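Local coordinates for uncharacterized protein DUF1285 (PDB 2RA9), which is of unknown function but belongs to the DUF1285 family, has a fold with repeated structural motifs, and is possibly involved in signal transduction, at residues A77-E85 against V95-H103; H103-K112 against L120-G128. All coordinates share one frame; numbering follows the deposited sequence.

Contact 1: residues A77-E85 against V95-H103; sequences APLLIVDFE and VSTSIGTLH. With EDO (1,2-ethanediol), chain D.
V82 and D83 both face S96 across an antiparallel pairing of strands 79-85 and 95-97, whose axes come within 4.6 Å of each other at 133°, and the extra residue makes a classic beta bulge. The carbonyl O of S96 serves both amides of the bulge: V82 N reaches it at 2.9 Å, nearly straight and in the carbonyl plane, while the bond from D83 N is weak. In return S96 N bonds D83 O, and beyond the bulge L80 O accepts from S98 N at 2.9 Å. That last bond lies where the second strand gives way to the type I turn T97-G100, and a water joins L80 N to S98 OG beside it. The pairing is the beta hairpin of strands 79-86 and 93-97, in the mixed sheet that strand 102-106 borders at one edge. L79 points across it and divides its branches: CD2 meets I99 CD1 at 3.7 Å, the two side chains crossing at about a right angle, and CD1 lies obliquely against the H103 ring. Next to L79 CD2, T101 OG1 hydrogen-bonds both T97 OG1 (2.6 Å) and H103 NE2 (2.7 Å), and in each pair either partner could be the donor. On the face shared by F84 and V95, V95 sets CG2 against I81 CD1 and CG1 against F84 CB. With chi1 at 64°, the F84 ring swings away from V95 toward helix 135-141, where a 1,2-ethanediol lies over one face, its C2 3.7 Å from F84 CE2. Without the ring, as with an alanine at this position, a gap would probably open beside N137, F138 and E141 of that helix.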
ATOM      1  N   ALA A  77       0.948   1.032   7.268  1.00 11.78           N
ATOM      2  CA  ALA A  77       1.331   0.645   5.918  1.00 10.22           C
ATOM      3  C   ALA A  77       1.328   1.888   5.011  1.00 10.67           C
ATOM      4  O   ALA A  77       0.590   2.865   5.243  1.00 11.53           O
ATOM      5  CB  ALA A  77       0.357  -0.345   5.359  1.00 13.48           C
ATOM      6  N   PRO A  78       2.154   1.878   3.982  1.00 10.30           N
ATOM      7  CA  PRO A  78       2.244   3.078   3.136  1.00 11.11           C
ATOM      8  C   PRO A  78       0.992   3.333   2.289  1.00 12.21           C
ATOM      9  O   PRO A  78       0.764   4.459   1.842  1.00 11.52           O
ATOM     10  CB  PRO A  78       3.443   2.754   2.215  1.00 11.44           C
ATOM     11  CG  PRO A  78       3.563   1.281   2.235  1.00 10.70           C
ATOM     12  CD  PRO A  78       3.176   0.886   3.615  1.00 10.64           C
ATOM     13  N   LEU A  79       0.204   2.274   2.063  1.00 11.66           N
ATOM     14  CA  LEU A  79      -0.936   2.330   1.178  1.00 10.92           C
ATOM     15  C   LEU A  79      -2.114   1.627   1.844  1.00 10.80           C
ATOM     16  O   LEU A  79      -1.935   0.630   2.528  1.00 11.31           O
ATOM     17  CB  LEU A  79      -0.600   1.645  -0.134  1.00 11.53           C
ATOM     18  CG  LEU A  79       0.419   2.390  -1.011  1.00 12.49           C
ATOM     19  CD1 LEU A  79       0.989   1.530  -2.053  1.00 15.74           C
ATOM     20  CD2 LEU A  79      -0.189   3.675  -1.600  1.00 13.65           C
ATOM     21  N   LEU A  80      -3.317   2.178   1.654  1.00 11.09           N
ATOM     22  CA  LEU A  80      -4.550   1.576   2.132  1.00 11.22           C
ATOM     23  C   LEU A  80      -5.334   1.065   0.905  1.00 11.48           C
ATOM     24  O   LEU A  80      -5.779   1.850   0.048  1.00 12.89           O
ATOM     25  CB  LEU A  80      -5.393   2.631   2.858  1.00 12.64           C
ATOM     26  CG  LEU A  80      -6.642   2.053   3.557  1.00 13.97           C
ATOM     27  CD1 LEU A  80      -6.255   1.383   4.849  1.00 14.19           C
ATOM     28  CD2 LEU A  80      -7.693   3.134   3.767  1.00 17.20           C
ATOM     29  N   ILE A  81      -5.525  -0.239   0.858  1.00 10.56           N
ATOM     30  CA  ILE A  81      -6.265  -0.892  -0.204  1.00 11.55           C
ATOM     31  C   ILE A  81      -7.768  -0.724   0.023  1.00 11.71           C
ATOM     32  O   ILE A  81      -8.299  -1.080   1.064  1.00 14.00           O
ATOM     33  CB  ILE A  81      -5.899  -2.363  -0.306  1.00 11.05           C
ATOM     34  CG1 ILE A  81      -4.454  -2.507  -0.824  1.00 13.88           C
ATOM     35  CG2 ILE A  81      -6.914  -3.107  -1.230  1.00 13.88           C
ATOM     36  CD1 ILE A  81      -3.820  -3.905  -0.711  1.00 15.30           C
ATOM     37  N   VAL A  82      -8.475  -0.193  -0.963  1.00 13.83           N
ATOM     38  CA  VAL A  82      -9.910   0.092  -0.817  1.00 14.62           C
ATOM     39  C   VAL A  82     -10.761  -0.722  -1.810  1.00 14.51           C
ATOM     40  O   VAL A  82     -11.982  -0.796  -1.648  1.00 17.45           O
ATOM     41  CB  VAL A  82     -10.202   1.580  -0.911  1.00 16.75           C
ATOM     42  CG1 VAL A  82      -9.478   2.316   0.193  1.00 17.57           C
ATOM     43  CG2 VAL A  82      -9.879   2.219  -2.311  1.00 16.81           C
ATOM     44  N   ASP A  83     -10.140  -1.344  -2.811  1.00 14.68           N
ATOM     45  CA  ASP A  83     -10.866  -2.156  -3.801  1.00 15.14           C
ATOM     46  C   ASP A  83      -9.938  -3.187  -4.385  1.00 13.08           C
ATOM     47  O   ASP A  83      -8.704  -3.047  -4.332  1.00 14.86           O
ATOM     48  CB  ASP A  83     -11.437  -1.237  -4.899  1.00 18.22           C
ATOM     49  CG  ASP A  83     -12.649  -1.806  -5.610  1.00 26.57           C
ATOM     50  OD1 ASP A  83     -13.120  -2.902  -5.268  1.00 25.55           O
ATOM     51  OD2 ASP A  83     -13.122  -1.122  -6.543  1.00 35.26           O
ATOM     52  N   PHE A  84     -10.521  -4.233  -4.951  1.00 14.23           N
ATOM     53  CA  PHE A  84      -9.770  -5.307  -5.545  1.00 13.91           C
ATOM     54  C   PHE A  84     -10.680  -6.075  -6.511  1.00 14.37           C
ATOM     55  O   PHE A  84     -11.916  -6.026  -6.381  1.00 16.12           O
ATOM     56  CB  PHE A  84      -9.162  -6.241  -4.476  1.00 14.45           C
ATOM     57  CG  PHE A  84     -10.205  -6.966  -3.661  1.00 15.40           C
ATOM     58  CD1 PHE A  84     -10.790  -8.109  -4.153  1.00 15.27           C
ATOM     59  CD2 PHE A  84     -10.623  -6.491  -2.426  1.00 17.78           C
ATOM     60  CE1 PHE A  84     -11.800  -8.765  -3.453  1.00 16.18           C
ATOM     61  CE2 PHE A  84     -11.635  -7.170  -1.729  1.00 16.96           C
ATOM     62  CZ  PHE A  84     -12.206  -8.313  -2.301  1.00 17.84           C
ATOM     63  N   GLU A  85     -10.061  -6.775  -7.443  1.00 14.84           N
ATOM     64  CA  GLU A  85     -10.762  -7.679  -8.353  1.00 16.23           C
ATOM     65  C   GLU A  85      -9.772  -8.683  -8.912  1.00 20.48           C
ATOM     66  O   GLU A  85      -8.581  -8.396  -9.042  1.00 23.33           O
ATOM     67  CB  GLU A  85     -11.390  -6.857  -9.510  1.00 19.74           C
ATOM     68  CG  GLU A  85     -12.131  -7.653 -10.563  1.00 27.30           C
ATOM     69  CD  GLU A  85     -12.656  -6.781 -11.683  1.00 35.90           C
ATOM     70  OE1 GLU A  85     -12.015  -5.753 -12.008  1.00 37.39           O
ATOM     71  OE2 GLU A  85     -13.705  -7.146 -12.256  1.00 42.63           O
ATOM     72  N   VAL A  95      -5.420  -4.572  -7.202  1.00 14.80           N
ATOM     73  CA  VAL A  95      -5.937  -3.757  -6.088  1.00 12.67           C
ATOM     74  C   VAL A  95      -5.750  -2.307  -6.368  1.00 13.63           C
ATOM     75  O   VAL A  95      -4.818  -1.922  -7.100  1.00 15.19           O
ATOM     76  CB  VAL A  95      -5.335  -4.124  -4.714  1.00 14.35           C
ATOM     77  CG1 VAL A  95      -5.398  -5.668  -4.496  1.00 16.45           C
ATOM     78  CG2 VAL A  95      -3.854  -3.610  -4.568  1.00 17.05           C
ATOM     79  N   SER A  96      -6.615  -1.500  -5.777  1.00 13.55           N
ATOM     80  CA  SER A  96      -6.454  -0.063  -5.841  1.00 14.37           C
ATOM     81  C   SER A  96      -6.527   0.528  -4.444  1.00 13.10           C
ATOM     82  O   SER A  96      -7.044  -0.095  -3.509  1.00 13.76           O
ATOM     83  CB  SER A  96      -7.461   0.563  -6.796  1.00 18.12           C
ATOM     84  OG  SER A  96      -8.757   0.460  -6.296  1.00 23.27           O
ATOM     85  N   THR A  97      -5.983   1.724  -4.299  1.00 12.19           N
ATOM     86  CA  THR A  97      -5.732   2.280  -2.986  1.00 11.32           C
ATOM     87  C   THR A  97      -6.489   3.604  -2.778  1.00 12.53           C
ATOM     88  O   THR A  97      -7.021   4.220  -3.718  1.00 13.44           O
ATOM     89  CB  THR A  97      -4.238   2.528  -2.767  1.00 12.46           C
ATOM     90  OG1 THR A  97      -3.822   3.589  -3.614  1.00 13.13           O
ATOM     91  CG2 THR A  97      -3.429   1.280  -3.049  1.00 12.53           C
ATOM     92  N   SER A  98      -6.464   4.115  -1.559  1.00 12.06           N
ATOM     93  CA  SER A  98      -7.197   5.336  -1.226  1.00 11.69           C
ATOM     94  C   SER A  98      -6.664   6.581  -1.907  1.00 12.01           C
ATOM     95  O   SER A  98      -7.380   7.560  -2.028  1.00 15.06           O
ATOM     96  CB  SER A  98      -7.177   5.569   0.267  1.00 13.38           C
ATOM     97  OG  SER A  98      -5.860   5.822   0.745  1.00 14.21           O
ATOM     98  N   ILE A  99      -5.400   6.554  -2.330  1.00 12.78           N
ATOM     99  CA  ILE A  99      -4.792   7.659  -3.097  1.00 13.05           C
ATOM    100  C   ILE A  99      -4.852   7.438  -4.634  1.00 14.00           C
ATOM    101  O   ILE A  99      -4.353   8.235  -5.415  1.00 14.25           O
ATOM    102  CB  ILE A  99      -3.372   7.954  -2.640  1.00 13.01           C
ATOM    103  CG1 ILE A  99      -2.437   6.783  -2.879  1.00 12.48           C
ATOM    104  CG2 ILE A  99      -3.399   8.441  -1.181  1.00 13.93           C
ATOM    105  CD1 ILE A  99      -0.937   7.113  -2.782  1.00 12.65           C
ATOM    106  N   GLY A 100      -5.513   6.363  -5.052  1.00 13.35           N
ATOM    107  CA  GLY A 100      -5.748   6.110  -6.455  1.00 15.16           C
ATOM    108  C   GLY A 100      -4.665   5.333  -7.168  1.00 13.14           C
ATOM    109  O   GLY A 100      -4.677   5.316  -8.389  1.00 15.33           O
ATOM    110  N   THR A 101      -3.780   4.624  -6.447  1.00 14.03           N
ATOM    111  CA  THR A 101      -2.785   3.793  -7.120  1.00 13.21           C
ATOM    112  C   THR A 101      -3.383   2.435  -7.434  1.00 12.82           C
ATOM    113  O   THR A 101      -4.293   1.980  -6.734  1.00 13.97           O
ATOM    114  CB  THR A 101      -1.462   3.640  -6.317  1.00 14.01           C
ATOM    115  OG1 THR A 101      -1.692   3.056  -5.037  1.00 13.33           O
ATOM    116  CG2 THR A 101      -0.774   4.991  -6.106  1.00 14.12           C
ATOM    117  N   LEU A 102      -2.884   1.817  -8.511  1.00 14.23           N
ATOM    118  CA  LEU A 102      -3.321   0.523  -8.979  1.00 13.93           C
ATOM    119  C   LEU A 102      -2.142  -0.439  -9.004  1.00 14.68           C
ATOM    120  O   LEU A 102      -1.060  -0.099  -9.484  1.00 14.81           O
ATOM    121  CB  LEU A 102      -3.857   0.674 -10.402  1.00 15.65           C
ATOM    122  CG  LEU A 102      -4.358  -0.580 -11.122  1.00 18.82           C
ATOM    123  CD1 LEU A 102      -5.538  -1.210 -10.428  1.00 20.09           C
ATOM    124  CD2 LEU A 102      -4.677  -0.231 -12.617  1.00 18.57           C
ATOM    125  N   HIS A 103      -2.363  -1.665  -8.532  1.00 14.07           N
ATOM    126  CA  HIS A 103      -1.322  -2.664  -8.402  1.00 14.41           C
ATOM    127  C   HIS A 103      -1.822  -3.994  -8.942  1.00 16.42           C
ATOM    128  O   HIS A 103      -2.973  -4.372  -8.714  1.00 17.19           O
ATOM    129  CB  HIS A 103      -0.905  -2.793  -6.932  1.00 15.27           C
ATOM    130  CG  HIS A 103      -0.609  -1.473  -6.281  1.00 14.75           C
ATOM    131  ND1 HIS A 103       0.661  -0.939  -6.218  1.00 15.23           N
ATOM    132  CD2 HIS A 103      -1.426  -0.547  -5.719  1.00 14.58           C
ATOM    133  CE1 HIS A 103       0.606   0.264  -5.661  1.00 15.61           C
ATOM    134  NE2 HIS A 103      -0.648   0.539  -5.364  1.00 13.80           N
TER
HETATM  135  C1  EDO D 160     -13.870  -4.227  -2.525  1.00 32.26           C
HETATM  136  O1  EDO D 160     -14.728  -4.260  -1.386  1.00 26.15           O
HETATM  137  C2  EDO D 160     -14.304  -5.269  -3.538  1.00 35.73           C
HETATM  138  O2  EDO D 160     -15.418  -4.778  -4.284  1.00 39.79           O
HETATM  139  O   HOH W   1      -3.427   4.634   0.054  1.00 12.27           O

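Contact 2: residues H103-K112 against L120-G128; sequences HHNVDIKQMK and LPLERGLWG
E123 OE1 accepts a hydrogen bond from H103 ND1 at 2.8 Å, almost straight (169°); the donor comes on the syn side but tilted out of the carboxylate plane, while OE1 lies close to the plane of the imidazole. A bend at chi2 (-92°) folds the E123 chain back to the ring, and its OE2 forms a salt bridge with R124 NH1, in which the hydrogen bond is weak. L122 CD1 sits over the centre of the H103 ring, 4.0 Å from the centroid, in a CH-pi contact; its other branch, CD2, meets V106 CG2. The second methyl of V106 packs on L120 CB, and L120 CD2 continues to M111 CB at 3.7 Å. Farther along the two segments, W127 lies between K112 and P121: K112, bent at chi3 (76°), brings CE over the six-membered ring and NZ 4.1 Å from the centroid of the five-membered ring, a cation-pi contact, while P121 CB packs on the opposite face. P121 CG also rests on Q110 CB at 3.6 Å. A water bridges D107 N to P121 O where the two backbones make no direct bond. With ND1 bonded to E123 and NE2 to T101, both ring nitrogens of H103 are satisfied and the imidazole is fixed in rotation.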
ATOM      1  N   HIS A 103      -2.363  -1.665  -8.532  1.00 14.07           N
ATOM      2  CA  HIS A 103      -1.322  -2.664  -8.402  1.00 14.41           C
ATOM      3  C   HIS A 103      -1.822  -3.994  -8.942  1.00 16.42           C
ATOM      4  O   HIS A 103      -2.973  -4.372  -8.714  1.00 17.19           O
ATOM      5  CB  HIS A 103      -0.905  -2.793  -6.932  1.00 15.27           C
ATOM      6  CG  HIS A 103      -0.609  -1.473  -6.281  1.00 14.75           C
ATOM      7  ND1 HIS A 103       0.661  -0.939  -6.218  1.00 15.23           N
ATOM      8  CD2 HIS A 103      -1.426  -0.547  -5.719  1.00 14.58           C
ATOM      9  CE1 HIS A 103       0.606   0.264  -5.661  1.00 15.61           C
ATOM     10  NE2 HIS A 103      -0.648   0.539  -5.364  1.00 13.80           N
ATOM     11  N   HIS A 104      -0.942  -4.690  -9.644  1.00 17.38           N
ATOM     12  CA  HIS A 104      -1.288  -5.942 -10.307  1.00 17.31           C
ATOM     13  C   HIS A 104      -0.556  -7.108  -9.699  1.00 16.73           C
ATOM     14  O   HIS A 104       0.394  -6.961  -8.940  1.00 18.67           O
ATOM     15  CB  HIS A 104      -0.952  -5.869 -11.808  1.00 17.80           C
ATOM     16  CG  HIS A 104      -1.486  -4.645 -12.482  1.00 21.28           C
ATOM     17  ND1 HIS A 104      -2.815  -4.482 -12.799  1.00 25.18           N
ATOM     18  CD2 HIS A 104      -0.866  -3.502 -12.867  1.00 22.81           C
ATOM     19  CE1 HIS A 104      -2.993  -3.307 -13.377  1.00 24.77           C
ATOM     20  NE2 HIS A 104      -1.827  -2.688 -13.420  1.00 28.09           N
ATOM     21  N   ASN A 105      -1.028  -8.303 -10.039  1.00 19.21           N
ATOM     22  CA  ASN A 105      -0.365  -9.530  -9.666  1.00 19.26           C
ATOM     23  C   ASN A 105      -0.225  -9.721  -8.162  1.00 16.43           C
ATOM     24  O   ASN A 105       0.747 -10.291  -7.665  1.00 20.14           O
ATOM     25  CB  ASN A 105       0.992  -9.629 -10.384  1.00 20.54           C
ATOM     26  CG  ASN A 105       0.839  -9.542 -11.878  1.00 28.64           C
ATOM     27  OD1 ASN A 105      -0.015 -10.226 -12.456  1.00 28.90           O
ATOM     28  ND2 ASN A 105       1.648  -8.688 -12.525  1.00 32.96           N
ATOM     29  N   VAL A 106      -1.258  -9.317  -7.441  1.00 15.69           N
ATOM     30  CA  VAL A 106      -1.205  -9.356  -5.990  1.00 15.90           C
ATOM     31  C   VAL A 106      -1.685 -10.704  -5.483  1.00 16.69           C
ATOM     32  O   VAL A 106      -2.732 -11.176  -5.897  1.00 16.56           O
ATOM     33  CB  VAL A 106      -2.018  -8.196  -5.374  1.00 15.07           C
ATOM     34  CG1 VAL A 106      -1.986  -8.252  -3.830  1.00 16.68           C
ATOM     35  CG2 VAL A 106      -1.468  -6.879  -5.847  1.00 15.64           C
ATOM     36  N   ASP A 107      -0.887 -11.314  -4.618  1.00 17.74           N
ATOM     37  CA  ASP A 107      -1.023 -12.727  -4.264  1.00 18.06           C
ATOM     38  C   ASP A 107      -1.595 -12.901  -2.840  1.00 16.99           C
ATOM     39  O   ASP A 107      -0.923 -12.657  -1.855  1.00 17.53           O
ATOM     40  CB  ASP A 107       0.324 -13.412  -4.394  1.00 18.20           C
ATOM     41  CG  ASP A 107       0.258 -14.914  -4.278  1.00 23.97           C
ATOM     42  OD1 ASP A 107      -0.838 -15.458  -3.992  1.00 24.37           O
ATOM     43  OD2 ASP A 107       1.340 -15.551  -4.460  1.00 25.83           O
ATOM     44  N   ILE A 108      -2.849 -13.329  -2.771  1.00 16.37           N
ATOM     45  CA  ILE A 108      -3.533 -13.614  -1.516  1.00 16.01           C
ATOM     46  C   ILE A 108      -2.702 -14.519  -0.600  1.00 16.59           C
ATOM     47  O   ILE A 108      -2.688 -14.349   0.606  1.00 16.79           O
ATOM     48  CB  ILE A 108      -4.949 -14.252  -1.813  1.00 16.57           C
ATOM     49  CG1 ILE A 108      -5.936 -13.176  -2.316  1.00 19.26           C
ATOM     50  CG2 ILE A 108      -5.509 -14.946  -0.586  1.00 20.64           C
ATOM     51  CD1 ILE A 108      -7.151 -13.721  -3.080  1.00 23.18           C
ATOM     52  N   LYS A 109      -2.018 -15.504  -1.180  1.00 17.59           N
ATOM     53  CA  LYS A 109      -1.218 -16.465  -0.433  1.00 19.49           C
ATOM     54  C   LYS A 109      -0.102 -15.803   0.393  1.00 19.16           C
ATOM     55  O   LYS A 109       0.357 -16.346   1.404  1.00 17.83           O
ATOM     56  CB  LYS A 109      -0.610 -17.429  -1.452  1.00 22.93           C
ATOM     57  CG  LYS A 109       0.184 -18.574  -0.938  1.00 30.10           C
ATOM     58  CD  LYS A 109       0.656 -19.459  -2.111  1.00 29.47           C
ATOM     59  CE  LYS A 109       1.539 -18.701  -3.116  1.00 34.02           C
ATOM     60  NZ  LYS A 109       2.659 -17.942  -2.470  1.00 38.66           N
ATOM     61  N   GLN A 110       0.337 -14.636  -0.066  1.00 17.97           N
ATOM     62  CA  GLN A 110       1.436 -13.916   0.572  1.00 16.27           C
ATOM     63  C   GLN A 110       0.967 -12.870   1.579  1.00 16.40           C
ATOM     64  O   GLN A 110       1.748 -12.075   2.099  1.00 15.68           O
ATOM     65  CB  GLN A 110       2.285 -13.251  -0.501  1.00 17.40           C
ATOM     66  CG  GLN A 110       3.020 -14.262  -1.414  1.00 21.76           C
ATOM     67  CD  GLN A 110       3.755 -13.557  -2.535  1.00 27.22           C
ATOM     68  OE1 GLN A 110       4.477 -12.588  -2.295  1.00 35.98           O
ATOM     69  NE2 GLN A 110       3.547 -14.015  -3.767  1.00 32.27           N
HETATM   70  N   MSE A 111      -0.313 -12.894   1.915  1.00 15.75           N
HETATM   71  CA  MSE A 111      -0.856 -11.949   2.867  1.00 14.87           C
HETATM   72  C   MSE A 111      -0.183 -12.075   4.217  1.00 14.30           C
HETATM   73  O   MSE A 111       0.255 -13.170   4.620  1.00 16.31           O
HETATM   74  CB  MSE A 111      -2.349 -12.166   3.001  1.00 15.34           C
HETATM   75  CG  MSE A 111      -2.739 -13.399   3.818  1.00 17.05           C
HETATM   76 SE   MSE A 111      -4.671 -13.488   4.022  0.75 18.23          SE
HETATM   77  CE  MSE A 111      -4.611 -15.021   5.174  1.00 18.01           C
ATOM     78  N   LYS A 112      -0.168 -10.976   4.962  1.00 14.36           N
ATOM     79  CA  LYS A 112       0.348 -10.969   6.314  1.00 16.17           C
ATOM     80  C   LYS A 112      -0.708 -10.416   7.246  1.00 16.68           C
ATOM     81  O   LYS A 112      -1.397  -9.450   6.910  1.00 17.04           O
ATOM     82  CB  LYS A 112       1.638 -10.132   6.338  1.00 19.55           C
ATOM     83  CG  LYS A 112       2.157  -9.685   7.689  1.00 26.40           C
ATOM     84  CD  LYS A 112       3.468  -8.924   7.518  1.00 30.87           C
ATOM     85  CE  LYS A 112       3.232  -7.498   6.989  1.00 32.96           C
ATOM     86  NZ  LYS A 112       4.436  -6.652   7.151  1.00 37.38           N
ATOM     87  N   LEU A 120      -1.338  -6.875   2.167  1.00 13.69           N
ATOM     88  CA  LEU A 120      -0.974  -7.585   0.949  1.00 13.48           C
ATOM     89  C   LEU A 120       0.300  -6.991   0.373  1.00 12.17           C
ATOM     90  O   LEU A 120       0.457  -5.773   0.360  1.00 13.27           O
ATOM     91  CB  LEU A 120      -2.095  -7.521  -0.104  1.00 15.23           C
ATOM     92  CG  LEU A 120      -3.407  -8.243   0.240  1.00 15.55           C
ATOM     93  CD1 LEU A 120      -4.533  -7.940  -0.753  1.00 18.11           C
ATOM     94  CD2 LEU A 120      -3.190  -9.764   0.374  1.00 17.92           C
ATOM     95  N   PRO A 121       1.200  -7.830  -0.150  1.00 14.06           N
ATOM     96  CA  PRO A 121       2.447  -7.270  -0.644  1.00 14.53           C
ATOM     97  C   PRO A 121       2.318  -6.742  -2.075  1.00 14.64           C
ATOM     98  O   PRO A 121       1.680  -7.355  -2.925  1.00 16.49           O
ATOM     99  CB  PRO A 121       3.419  -8.443  -0.535  1.00 17.55           C
ATOM    100  CG  PRO A 121       2.545  -9.662  -0.752  1.00 17.62           C
ATOM    101  CD  PRO A 121       1.188  -9.303  -0.241  1.00 15.36           C
ATOM    102  N   LEU A 122       2.880  -5.555  -2.277  1.00 13.86           N
ATOM    103  CA  LEU A 122       2.865  -4.864  -3.547  1.00 14.63           C
ATOM    104  C   LEU A 122       4.308  -4.701  -3.996  1.00 15.44           C
ATOM    105  O   LEU A 122       5.214  -5.324  -3.446  1.00 19.29           O
ATOM    106  CB  LEU A 122       2.175  -3.494  -3.383  1.00 12.31           C
ATOM    107  CG  LEU A 122       0.868  -3.496  -2.584  1.00 12.86           C
ATOM    108  CD1 LEU A 122       0.377  -2.112  -2.333  1.00 13.81           C
ATOM    109  CD2 LEU A 122      -0.210  -4.369  -3.230  1.00 15.72           C
ATOM    110  N   GLU A 123       4.542  -3.803  -4.941  1.00 15.63           N
ATOM    111  CA  GLU A 123       5.880  -3.626  -5.496  1.00 15.94           C
ATOM    112  C   GLU A 123       6.728  -2.736  -4.623  1.00 15.51           C
ATOM    113  O   GLU A 123       6.243  -2.100  -3.708  1.00 13.98           O
ATOM    114  CB  GLU A 123       5.778  -3.040  -6.909  1.00 18.29           C
ATOM    115  CG  GLU A 123       5.264  -1.628  -6.993  1.00 23.85           C
ATOM    116  CD  GLU A 123       3.757  -1.482  -7.180  1.00 29.55           C
ATOM    117  OE1 GLU A 123       2.991  -2.434  -6.868  1.00 25.96           O
ATOM    118  OE2 GLU A 123       3.349  -0.385  -7.651  1.00 30.71           O
ATOM    119  N   ARG A 124       8.021  -2.695  -4.932  1.00 14.53           N
ATOM    120  CA  ARG A 124       8.962  -1.773  -4.283  1.00 13.81           C
ATOM    121  C   ARG A 124       9.065  -1.938  -2.753  1.00 12.89           C
ATOM    122  O   ARG A 124       9.393  -0.997  -2.041  1.00 13.06           O
ATOM    123  CB  ARG A 124       8.630  -0.311  -4.659  1.00 15.50           C
ATOM    124  CG  ARG A 124       8.717   0.018  -6.175  1.00 17.23           C
ATOM    125  CD  ARG A 124       8.488   1.499  -6.504  1.00 15.54           C
ATOM    126  NE  ARG A 124       7.207   2.079  -6.051  1.00 21.27           N
ATOM    127  CZ  ARG A 124       6.010   1.912  -6.630  1.00 22.47           C
ATOM    128  NH1 ARG A 124       5.853   1.237  -7.762  1.00 23.65           N
ATOM    129  NH2 ARG A 124       4.950   2.500  -6.096  1.00 22.08           N
ATOM    130  N   GLY A 125       8.782  -3.131  -2.235  1.00 13.04           N
ATOM    131  CA  GLY A 125       8.818  -3.401  -0.800  1.00 12.76           C
ATOM    132  C   GLY A 125       7.604  -2.882  -0.056  1.00 11.68           C
ATOM    133  O   GLY A 125       7.530  -2.949   1.180  1.00 13.53           O
ATOM    134  N   LEU A 126       6.641  -2.345  -0.797  1.00 12.25           N
ATOM    135  CA  LEU A 126       5.458  -1.749  -0.197  1.00 12.17           C
ATOM    136  C   LEU A 126       4.385  -2.787   0.121  1.00 12.49           C
ATOM    137  O   LEU A 126       4.154  -3.704  -0.669  1.00 15.62           O
ATOM    138  CB  LEU A 126       4.859  -0.700  -1.103  1.00 11.11           C
ATOM    139  CG  LEU A 126       5.812   0.421  -1.586  1.00 10.51           C
ATOM    140  CD1 LEU A 126       5.109   1.382  -2.580  1.00 13.73           C
ATOM    141  CD2 LEU A 126       6.471   1.144  -0.442  1.00 12.69           C
ATOM    142  N   TRP A 127       3.721  -2.597   1.256  1.00 11.83           N
ATOM    143  CA  TRP A 127       2.568  -3.413   1.666  1.00 11.85           C
ATOM    144  C   TRP A 127       1.356  -2.507   1.693  1.00 10.84           C
ATOM    145  O   TRP A 127       1.455  -1.321   2.074  1.00 12.11           O
ATOM    146  CB  TRP A 127       2.811  -3.990   3.074  1.00 13.50           C
ATOM    147  CG  TRP A 127       3.824  -5.081   3.091  1.00 16.33           C
ATOM    148  CD1 TRP A 127       5.189  -4.932   3.076  1.00 20.76           C
ATOM    149  CD2 TRP A 127       3.586  -6.491   3.088  1.00 16.44           C
ATOM    150  NE1 TRP A 127       5.805  -6.152   3.096  1.00 23.78           N
ATOM    151  CE2 TRP A 127       4.843  -7.127   3.104  1.00 20.86           C
ATOM    152  CE3 TRP A 127       2.435  -7.285   3.077  1.00 16.97           C
ATOM    153  CZ2 TRP A 127       4.972  -8.509   3.113  1.00 21.61           C
ATOM    154  CZ3 TRP A 127       2.570  -8.630   3.103  1.00 18.71           C
ATOM    155  CH2 TRP A 127       3.820  -9.237   3.111  1.00 21.32           C
ATOM    156  N   GLY A 128       0.214  -3.044   1.272  1.00 11.29           N
ATOM    157  CA  GLY A 128      -1.047  -2.359   1.358  1.00 10.81           C
ATOM    158  C   GLY A 128      -1.897  -2.957   2.465  1.00 10.86           C
ATOM    159  O   GLY A 128      -2.080  -4.171   2.504  1.00 13.38           O
TER
HETATM  160  O   HOH W   2       1.755  -5.552  -7.097  1.00 26.94           O
HETATM  161  O   HOH W   3       1.431  -9.849  -3.994  1.00 25.45           O

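From the N terminus, strand 79-86 runs out and strand 93-97 returns, so contact 1 closes the hairpin loop between them and carries on through the turn to strand 102-106. Contact 2 opens where contact 1 ends, at the shared H103, and closes the next loop by bringing 120-128 back against 103-112; the two are thus in series, with centres about 10 Å apart. They also touch directly, L79 CD1 meeting L122 CD1 at 3.7 Å. Strand 127-130 lies beside strand 79-86, and contact 2 joins the edge strand 102-106 and the chain following it to this other half of the same six-stranded sheet.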